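Local structure of peroxiredoxin (Clostridioides difficile, 6TSB) at the interface of chains A and B. The protein is a bifunctional peroxiredoxin-chitinase of the spore coat, whose GH18 chitinase domain, the part present here, hydrolyses the beta-1,4 linkages of chitin. Sequence-based numbering; all coordinates share one arbitrary frame. Chains: chain A/B, Peroxiredoxin.

The three contacts belong to one two-fold symmetric interface between two copies of the GH18 domain, and each has a twin with the chains exchanged. Between C-alpha centres, in the copies given, contact 1 and contact 2 lie about 27 Å apart, and contact 3 is about 40 Å from contact 1 and 52 Å from contact 2. Helix 311-323 of one chain serves contact 1 and the twin of contact 3. In every case residues from 319 onward meet earlier parts of the partner. This suggests an exchange of C-terminal segments. The structure alone does not show whether this dimer forms on the spore.

Contact 1: the interface of chains A and B. Residues chain A 319, 322-323, 353; chain B 23-25.
B:Ile25 lies against A:Gln319 and A:Arg323 of helix 311-323 at this interface between two GH18 chitinase domains. Its side chain and backbone both take part. CB lies 3.9 Å from the amide nitrogen NE2 of A:Gln319. CG1 is anti to the carbonyl carbon (chi1 -59°), and it stays beside the same amide. The chain then runs on nearly extended (chi2 161°). This carries the tip methyl CD1 to the CB of A:Arg323, 3.3 Å away. CD1 also keeps 3.9 Å from NE2 of A:Gln319. The side chains of B:Ile25 and A:Arg323 meet at about a right angle. CD1 meets the aliphatic base of the arginine, while NE of A:Arg323 stays farther off, 4.1 Å from CD1.

The backbone of B:Ile25 touches as well. Its N is 3.4 Å from NE2 of A:Gln319, but no hydrogen bond joins the chains here. Its carbonyl O faces CG of A:Pro353 at 3.5 Å and CD1 of A:Leu322 at 4.0 Å. B:Asn23 and B:Pro24 are poorly ordered and add little.

B:Ile25 belongs to the irregular N-terminal stretch of chain B. On chain A it rests between the C-terminal half of helix 311-323 and the first residue of helix 353-361.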
ATOM      1  N   GLN A 319     -13.261   1.086 -13.481  1.00 50.65           N
ATOM      2  CA  GLN A 319     -13.308  -0.233 -14.182  1.00 50.24           C
ATOM      3  C   GLN A 319     -14.766  -0.712 -14.217  1.00 43.68           C
ATOM      4  O   GLN A 319     -15.265  -1.028 -15.313  1.00 48.34           O
ATOM      5  CB  GLN A 319     -12.419  -1.301 -13.521  1.00 51.32           C
ATOM      6  CG  GLN A 319     -10.921  -1.155 -13.804  1.00 49.89           C
ATOM      7  CD  GLN A 319     -10.609  -1.268 -15.276  1.00 57.97           C
ATOM      8  OE1 GLN A 319     -10.368  -0.264 -15.948  1.00 54.88           O
ATOM      9  NE2 GLN A 319     -10.661  -2.487 -15.800  1.00 61.97           N
ATOM     10  N   LEU A 322     -16.885   0.827 -16.737  1.00 49.42           N
ATOM     11  CA  LEU A 322     -16.572   0.457 -18.135  1.00 53.28           C
ATOM     12  C   LEU A 322     -17.018  -0.994 -18.371  1.00 48.58           C
ATOM     13  O   LEU A 322     -17.501  -1.281 -19.445  1.00 45.75           O
ATOM     14  CB  LEU A 322     -15.069   0.651 -18.345  1.00 57.91           C
ATOM     15  CG  LEU A 322     -14.600   2.109 -18.366  1.00 59.09           C
ATOM     16  CD1 LEU A 322     -13.137   2.189 -17.962  1.00 53.70           C
ATOM     17  CD2 LEU A 322     -14.825   2.729 -19.749  1.00 53.20           C
ATOM     18  N   ARG A 323     -16.862  -1.882 -17.395  1.00 49.76           N
ATOM     19  CA  ARG A 323     -17.178  -3.310 -17.635  1.00 55.29           C
ATOM     20  C   ARG A 323     -18.710  -3.391 -17.670  1.00 54.52           C
ATOM     21  O   ARG A 323     -19.203  -3.997 -18.642  1.00 54.54           O
ATOM     22  CB  ARG A 323     -16.373  -4.245 -16.715  1.00 54.95           C
ATOM     23  CG  ARG A 323     -17.128  -4.948 -15.597  1.00 66.12           C
ATOM     24  CD  ARG A 323     -16.259  -6.003 -14.907  1.00 71.24           C
ATOM     25  NE  ARG A 323     -15.066  -5.425 -14.288  1.00 76.85           N
ATOM     26  CZ  ARG A 323     -14.992  -4.929 -13.048  1.00 82.49           C
ATOM     27  NH1 ARG A 323     -13.855  -4.402 -12.619  1.00 96.25           N
ATOM     28  NH2 ARG A 323     -16.030  -4.973 -12.227  1.00 83.30           N
ATOM     29  N   PRO A 353      -7.452   4.174 -19.186  1.00 57.85           N
ATOM     30  CA  PRO A 353      -7.255   3.326 -18.009  1.00 64.08           C
ATOM     31  C   PRO A 353      -5.911   2.570 -18.037  1.00 63.50           C
ATOM     32  O   PRO A 353      -5.470   2.144 -16.989  1.00 68.34           O
ATOM     33  CB  PRO A 353      -8.453   2.358 -18.001  1.00 59.62           C
ATOM     34  CG  PRO A 353      -9.347   2.783 -19.167  1.00 60.19           C
ATOM     35  CD  PRO A 353      -8.550   3.722 -20.051  1.00 59.06           C
TER
ATOM     36  N   ASN B  23      -5.453  -7.061 -17.604  1.00128.43           N
ATOM     37  CA  ASN B  23      -6.534  -6.538 -16.714  1.00130.37           C
ATOM     38  C   ASN B  23      -7.255  -5.356 -17.371  1.00131.68           C
ATOM     39  O   ASN B  23      -8.428  -5.495 -17.719  1.00112.80           O
ATOM     40  CB  ASN B  23      -5.966  -6.186 -15.357  1.00124.96           C
ATOM     41  N   PRO B  24      -6.601  -4.187 -17.615  1.00137.49           N
ATOM     42  CA  PRO B  24      -7.330  -2.933 -17.860  1.00131.59           C
ATOM     43  C   PRO B  24      -8.203  -2.887 -19.133  1.00123.02           C
ATOM     44  O   PRO B  24      -7.640  -2.875 -20.220  1.00111.88           O
ATOM     45  CB  PRO B  24      -6.219  -1.861 -17.926  1.00127.76           C
ATOM     46  CG  PRO B  24      -4.958  -2.618 -18.299  1.00129.13           C
ATOM     47  CD  PRO B  24      -5.139  -4.006 -17.716  1.00137.45           C
ATOM     48  N   ILE B  25      -9.538  -2.824 -18.957  1.00118.93           N
ATOM     49  CA  ILE B  25     -10.600  -2.703 -20.015  1.00112.59           C
ATOM     50  C   ILE B  25     -10.572  -1.295 -20.621  1.00107.59           C
ATOM     51  O   ILE B  25     -10.732  -0.357 -19.852  1.00 89.48           O
ATOM     52  CB  ILE B  25     -12.008  -2.974 -19.430  1.00110.14           C
ATOM     53  CG1 ILE B  25     -12.143  -4.365 -18.807  1.00113.46           C
ATOM     54  CG2 ILE B  25     -13.087  -2.724 -20.480  1.00104.22           C
ATOM     55  CD1 ILE B  25     -13.311  -4.486 -17.860  1.00110.55           C
TER

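Contact 2: the interface of chains A and B. Residues chain A 335, 337-339; chain B 45, 48, 273.
A:Gln338 reaches between B:Asp273 and B:Asn48, joining two GH18-family chitinase domains. It lies between the 3-10 helix 334-336 and helix 341-351 of chain A. B:Asp273 stands near the start of helix 272-278, and B:Asn45 and B:Asn48 belong to the loop after strand 37-43.

Direct hydrogen bonds join the chains at both ends of A:Gln338. The backbone N of A:Gln338 donates to the carboxylate OD2 of B:Asp273, at 2.7 Å. The bond is nearly straight and uses the syn lone pair. At the other end, ND2 of B:Asn48 donates to the amide oxygen OE1 of A:Gln338, at 2.8 Å. OE1 lies in the amide plane of B:Asn48, whereas the donor ND2 stands 47° out of the carbonyl plane of A:Gln338. The two amides are turned 80° against each other. A bend at chi2 (-71°) of A:Gln338 lets its amide face B:Asn48.

Waters extend the grip. Water 2 bonds to OE1 of A:Gln338 at 2.7 Å, and also to the backbone N of B:Asn48 and the carbonyl O of B:Asn45. Water 3 links NE2 of A:Gln338 to that same carbonyl O, 2.8 Å from the water.

The carboxylates meet through water. OD1 of A:Asp337 and OD1 of B:Asp273 are 4.7 Å apart. Water 1 bonds to both carboxylates and to the backbone N of A:Ala339. It may ease any repulsion between them.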
ATOM      1  N   THR A 335     -14.167  20.816  -4.594  1.00 52.41           N
ATOM      2  CA  THR A 335     -13.755  21.705  -3.470  1.00 49.03           C
ATOM      3  C   THR A 335     -13.001  20.948  -2.379  1.00 49.67           C
ATOM      4  O   THR A 335     -12.352  21.609  -1.546  1.00 45.53           O
ATOM      5  CB  THR A 335     -14.994  22.368  -2.865  1.00 49.82           C
ATOM      6  OG1 THR A 335     -15.289  23.344  -3.858  1.00 58.61           O
ATOM      7  CG2 THR A 335     -14.804  22.990  -1.494  1.00 63.84           C
ATOM      8  N   ASP A 337     -10.755  18.550  -3.021  1.00 46.48           N
ATOM      9  CA  ASP A 337      -9.638  17.976  -3.806  1.00 48.21           C
ATOM     10  C   ASP A 337      -9.072  19.137  -4.639  1.00 47.00           C
ATOM     11  O   ASP A 337      -9.138  19.091  -5.905  1.00 47.61           O
ATOM     12  CB  ASP A 337     -10.157  16.770  -4.614  1.00 53.26           C
ATOM     13  CG  ASP A 337      -9.186  16.176  -5.632  1.00 48.90           C
ATOM     14  OD1 ASP A 337      -8.088  15.747  -5.225  1.00 47.74           O
ATOM     15  OD2 ASP A 337      -9.535  16.165  -6.838  1.00 46.23           O
ATOM     16  N   GLN A 338      -8.563  20.166  -3.942  1.00 58.14           N
ATOM     17  CA  GLN A 338      -8.171  21.480  -4.532  1.00 52.96           C
ATOM     18  C   GLN A 338      -7.012  21.272  -5.514  1.00 49.55           C
ATOM     19  O   GLN A 338      -6.940  22.024  -6.481  1.00 51.09           O
ATOM     20  CB  GLN A 338      -7.837  22.498  -3.434  1.00 58.59           C
ATOM     21  CG  GLN A 338      -9.029  22.948  -2.580  1.00 61.45           C
ATOM     22  CD  GLN A 338     -10.039  23.853  -3.264  1.00 60.74           C
ATOM     23  OE1 GLN A 338      -9.925  24.199  -4.442  1.00 59.27           O
ATOM     24  NE2 GLN A 338     -11.065  24.247  -2.523  1.00 52.06           N
ATOM     25  N   ALA A 339      -6.157  20.262  -5.309  1.00 48.50           N
ATOM     26  CA  ALA A 339      -5.013  19.960  -6.206  1.00 56.01           C
ATOM     27  C   ALA A 339      -5.439  19.038  -7.365  1.00 58.12           C
ATOM     28  O   ALA A 339      -4.589  18.759  -8.203  1.00 57.23           O
ATOM     29  CB  ALA A 339      -3.878  19.355  -5.401  1.00 54.59           C
TER
ATOM     30  N   ASN B  45     -16.265  27.826  -3.805  1.00 51.05           N
ATOM     31  CA  ASN B  45     -15.429  28.602  -4.762  1.00 47.57           C
ATOM     32  C   ASN B  45     -14.867  27.696  -5.856  1.00 46.39           C
ATOM     33  O   ASN B  45     -14.043  26.832  -5.581  1.00 52.12           O
ATOM     34  CB  ASN B  45     -14.263  29.280  -4.041  1.00 51.83           C
ATOM     35  CG  ASN B  45     -13.545  30.243  -4.955  1.00 50.09           C
ATOM     36  OD1 ASN B  45     -13.065  29.870  -6.034  1.00 42.77           O
ATOM     37  ND2 ASN B  45     -13.521  31.491  -4.522  1.00 49.43           N
ATOM     38  N   ASN B  48     -10.358  26.202  -8.552  1.00 49.83           N
ATOM     39  CA  ASN B  48      -9.447  25.042  -8.778  1.00 58.07           C
ATOM     40  C   ASN B  48     -10.114  23.900  -9.572  1.00 53.38           C
ATOM     41  O   ASN B  48      -9.541  22.819  -9.664  1.00 50.50           O
ATOM     42  CB  ASN B  48      -8.861  24.586  -7.446  1.00 58.39           C
ATOM     43  CG  ASN B  48      -7.905  25.613  -6.868  1.00 63.54           C
ATOM     44  OD1 ASN B  48      -7.089  26.182  -7.603  1.00 56.40           O
ATOM     45  ND2 ASN B  48      -8.002  25.855  -5.565  1.00 60.94           N
ATOM     46  N   ASP B 273      -8.067  16.701   0.799  1.00 59.04           N
ATOM     47  CA  ASP B 273      -7.046  17.705   1.206  1.00 58.78           C
ATOM     48  C   ASP B 273      -6.687  17.542   2.694  1.00 58.31           C
ATOM     49  O   ASP B 273      -5.472  17.502   2.976  1.00 61.90           O
ATOM     50  CB  ASP B 273      -7.491  19.099   0.762  1.00 58.06           C
ATOM     51  CG  ASP B 273      -7.462  19.172  -0.757  1.00 61.57           C
ATOM     52  OD1 ASP B 273      -6.942  18.182  -1.353  1.00 54.71           O
ATOM     53  OD2 ASP B 273      -7.978  20.182  -1.342  1.00 54.47           O
TER
HETATM   54  O   HOH W   1      -6.433  17.459  -3.913  1.00 40.83           O
HETATM   55  O   HOH W   2     -11.625  25.181  -6.350  1.00 49.35           O
HETATM   56  O   HOH W   3     -13.304  26.298  -2.954  1.00 52.32           O

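Contact 3: the interface of chains A and B. Residues chain A 241-242, 245, 251-252, 254; chain B 320, 324-327.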
ATOM      1  N   VAL A 241      21.651 -16.252  -4.663  1.00 44.00           N
ATOM      2  CA  VAL A 241      21.302 -17.639  -4.250  1.00 45.38           C
ATOM      3  C   VAL A 241      21.656 -18.630  -5.371  1.00 49.06           C
ATOM      4  O   VAL A 241      22.188 -19.706  -5.067  1.00 47.87           O
ATOM      5  CB  VAL A 241      19.828 -17.743  -3.879  1.00 45.09           C
ATOM      6  CG1 VAL A 241      19.508 -19.140  -3.387  1.00 47.85           C
ATOM      7  CG2 VAL A 241      19.457 -16.688  -2.856  1.00 49.30           C
ATOM      8  N   ARG A 242      21.355 -18.294  -6.623  1.00 45.75           N
ATOM      9  CA  ARG A 242      21.611 -19.206  -7.773  1.00 47.91           C
ATOM     10  C   ARG A 242      23.128 -19.321  -7.991  1.00 45.04           C
ATOM     11  O   ARG A 242      23.586 -20.453  -8.172  1.00 42.17           O
ATOM     12  CB  ARG A 242      20.905 -18.719  -9.049  1.00 42.40           C
ATOM     13  CG  ARG A 242      19.381 -18.708  -8.969  1.00 44.69           C
ATOM     14  CD  ARG A 242      18.748 -19.953  -8.353  1.00 48.23           C
ATOM     15  NE  ARG A 242      17.307 -19.790  -8.281  1.00 46.42           N
ATOM     16  CZ  ARG A 242      16.477 -20.583  -7.620  1.00 51.10           C
ATOM     17  NH1 ARG A 242      16.942 -21.626  -6.943  1.00 48.94           N
ATOM     18  NH2 ARG A 242      15.175 -20.306  -7.631  1.00 50.44           N
ATOM     19  N   GLU A 245      24.524 -21.576  -5.437  1.00 44.12           N
ATOM     20  CA  GLU A 245      24.013 -22.975  -5.602  1.00 49.31           C
ATOM     21  C   GLU A 245      24.800 -23.702  -6.707  1.00 49.17           C
ATOM     22  O   GLU A 245      25.139 -24.879  -6.504  1.00 48.87           O
ATOM     23  CB  GLU A 245      22.516 -22.972  -5.908  1.00 49.10           C
ATOM     24  CG  GLU A 245      21.654 -22.818  -4.655  1.00 54.71           C
ATOM     25  CD  GLU A 245      20.172 -22.637  -4.930  1.00 53.49           C
ATOM     26  OE1 GLU A 245      19.830 -22.088  -6.004  1.00 53.37           O
ATOM     27  OE2 GLU A 245      19.380 -23.057  -4.086  1.00 53.34           O
ATOM     28  N   SER A 251      21.509 -25.927  -1.048  1.00 42.69           N
ATOM     29  CA  SER A 251      20.480 -24.888  -0.848  1.00 39.73           C
ATOM     30  C   SER A 251      20.199 -24.747   0.668  1.00 38.90           C
ATOM     31  O   SER A 251      20.132 -23.603   1.118  1.00 41.84           O
ATOM     32  CB  SER A 251      19.257 -25.173  -1.694  1.00 39.77           C
ATOM     33  OG  SER A 251      18.627 -26.389  -1.280  1.00 44.31           O
ATOM     34  N   GLU A 252      20.078 -25.875   1.382  1.00 38.42           N
ATOM     35  CA  GLU A 252      19.723 -26.066   2.815  1.00 44.94           C
ATOM     36  C   GLU A 252      20.707 -25.375   3.769  1.00 48.78           C
ATOM     37  O   GLU A 252      20.446 -25.447   4.981  1.00 46.13           O
ATOM     38  CB  GLU A 252      19.874 -27.516   3.305  1.00 48.40           C
ATOM     39  CG  GLU A 252      19.465 -28.608   2.354  1.00 57.86           C
ATOM     40  CD  GLU A 252      20.527 -29.068   1.364  1.00 64.18           C
ATOM     41  OE1 GLU A 252      21.337 -29.967   1.724  1.00 61.68           O
ATOM     42  OE2 GLU A 252      20.525 -28.534   0.217  1.00 63.18           O
ATOM     43  N   ILE A 254      22.164 -22.384   2.871  1.00 41.23           N
ATOM     44  CA  ILE A 254      22.054 -20.929   2.618  1.00 45.92           C
ATOM     45  C   ILE A 254      21.022 -20.299   3.555  1.00 49.74           C
ATOM     46  O   ILE A 254      19.859 -20.739   3.516  1.00 52.00           O
ATOM     47  CB  ILE A 254      21.697 -20.619   1.174  1.00 46.09           C
ATOM     48  CG1 ILE A 254      22.681 -21.316   0.232  1.00 49.76           C
ATOM     49  CG2 ILE A 254      21.637 -19.094   1.026  1.00 42.61           C
ATOM     50  CD1 ILE A 254      22.721 -20.741  -1.159  1.00 52.85           C
TER
ATOM     51  N   TYR B 320      10.314 -17.360  -0.853  1.00 37.77           N
ATOM     52  CA  TYR B 320      11.484 -17.755  -1.670  1.00 44.12           C
ATOM     53  C   TYR B 320      12.284 -18.803  -0.896  1.00 44.78           C
ATOM     54  O   TYR B 320      12.737 -19.766  -1.501  1.00 47.81           O
ATOM     55  CB  TYR B 320      12.285 -16.518  -2.075  1.00 45.56           C
ATOM     56  CG  TYR B 320      13.396 -16.775  -3.057  1.00 50.80           C
ATOM     57  CD1 TYR B 320      14.603 -17.348  -2.667  1.00 47.00           C
ATOM     58  CD2 TYR B 320      13.247 -16.418  -4.397  1.00 52.46           C
ATOM     59  CE1 TYR B 320      15.626 -17.563  -3.586  1.00 46.35           C
ATOM     60  CE2 TYR B 320      14.265 -16.621  -5.323  1.00 46.65           C
ATOM     61  CZ  TYR B 320      15.461 -17.188  -4.918  1.00 51.86           C
ATOM     62  OH  TYR B 320      16.437 -17.380  -5.861  1.00 52.89           O
ATOM     63  N   ASN B 324      12.329 -22.545  -2.495  1.00 52.26           N
ATOM     64  CA  ASN B 324      13.692 -22.872  -3.000  1.00 43.31           C
ATOM     65  C   ASN B 324      14.538 -23.750  -2.058  1.00 46.88           C
ATOM     66  O   ASN B 324      15.759 -23.957  -2.377  1.00 48.57           O
ATOM     67  CB  ASN B 324      14.401 -21.586  -3.377  1.00 45.54           C
ATOM     68  CG  ASN B 324      13.772 -20.973  -4.602  1.00 48.36           C
ATOM     69  OD1 ASN B 324      13.094 -19.957  -4.505  1.00 57.05           O
ATOM     70  ND2 ASN B 324      14.010 -21.581  -5.759  1.00 43.62           N
ATOM     71  N   CYS B 325      13.942 -24.344  -1.015  1.00 46.77           N
ATOM     72  CA  CYS B 325      14.604 -25.285  -0.066  1.00 46.08           C
ATOM     73  C   CYS B 325      15.898 -24.683   0.518  1.00 51.99           C
ATOM     74  O   CYS B 325      16.897 -25.424   0.655  1.00 50.05           O
ATOM     75  CB  CYS B 325      14.817 -26.618  -0.772  1.00 51.98           C
ATOM     76  SG  CYS B 325      13.229 -27.368  -1.251  1.00 56.11           S
ATOM     77  N   LEU B 326      15.881 -23.396   0.902  1.00 50.53           N
ATOM     78  CA  LEU B 326      17.021 -22.755   1.622  1.00 47.63           C
ATOM     79  C   LEU B 326      17.014 -23.154   3.109  1.00 46.35           C
ATOM     80  O   LEU B 326      16.055 -23.779   3.596  1.00 46.88           O
ATOM     81  CB  LEU B 326      16.982 -21.230   1.476  1.00 46.79           C
ATOM     82  CG  LEU B 326      16.942 -20.637   0.062  1.00 50.17           C
ATOM     83  CD1 LEU B 326      17.416 -19.186   0.092  1.00 49.08           C
ATOM     84  CD2 LEU B 326      17.770 -21.420  -0.943  1.00 51.70           C
ATOM     85  N   GLY B 327      18.086 -22.815   3.823  1.00 45.91           N
ATOM     86  CA  GLY B 327      18.285 -23.241   5.224  1.00 49.08           C
ATOM     87  C   GLY B 327      17.507 -22.388   6.227  1.00 38.45           C
ATOM     88  O   GLY B 327      17.217 -22.862   7.306  1.00 38.64           O
TER
HETATM   89  O   HOH W   4      16.877 -23.331  -4.777  1.00 42.09           O
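The turn between helix 311-323 and strand 328-332 of chain B, in the GH18 chitinase fold, docks onto chain A beside helix 237-246 and the start of strand 254-259. B:Gly327 N donates to the carbonyl O of A:Ile254, at 2.7 Å. A:Ser251 OG donates to the carbonyl O of B:Cys325, at 2.8 Å, from above the carbonyl plane. The serine torsion (chi1 64°, OG between backbone N and carbonyl carbon) turns OG toward B:Cys325. The carboxylate OE2 of A:Glu252, 3.2 Å from OG, is a second, longer acceptor; the hydroxyl hydrogen serves one at a time.

The apolar part is made tip to tip. CG1 of A:Val241 meets CD2 of B:Leu326 at 3.8 Å, and CG2 of the valine meets CE1 of the B:Tyr320 ring at 4.0 Å.

A:Arg242 is held by a salt bridge within its own chain, NH1 to OE1 of A:Glu245, 3.1 Å. One face of its guanidinium carries the hydroxyl of B:Tyr320 toward the rim. Water 4 joins NH1 and OE2 of A:Glu245 to the carbonyl O of B:Asn324, which is 2.7 Å from the water. The modelled approach of ND2 of B:Asn324 to the guanidinium edge is doubtful, since both groups are donors; the amide may be placed the wrong way round.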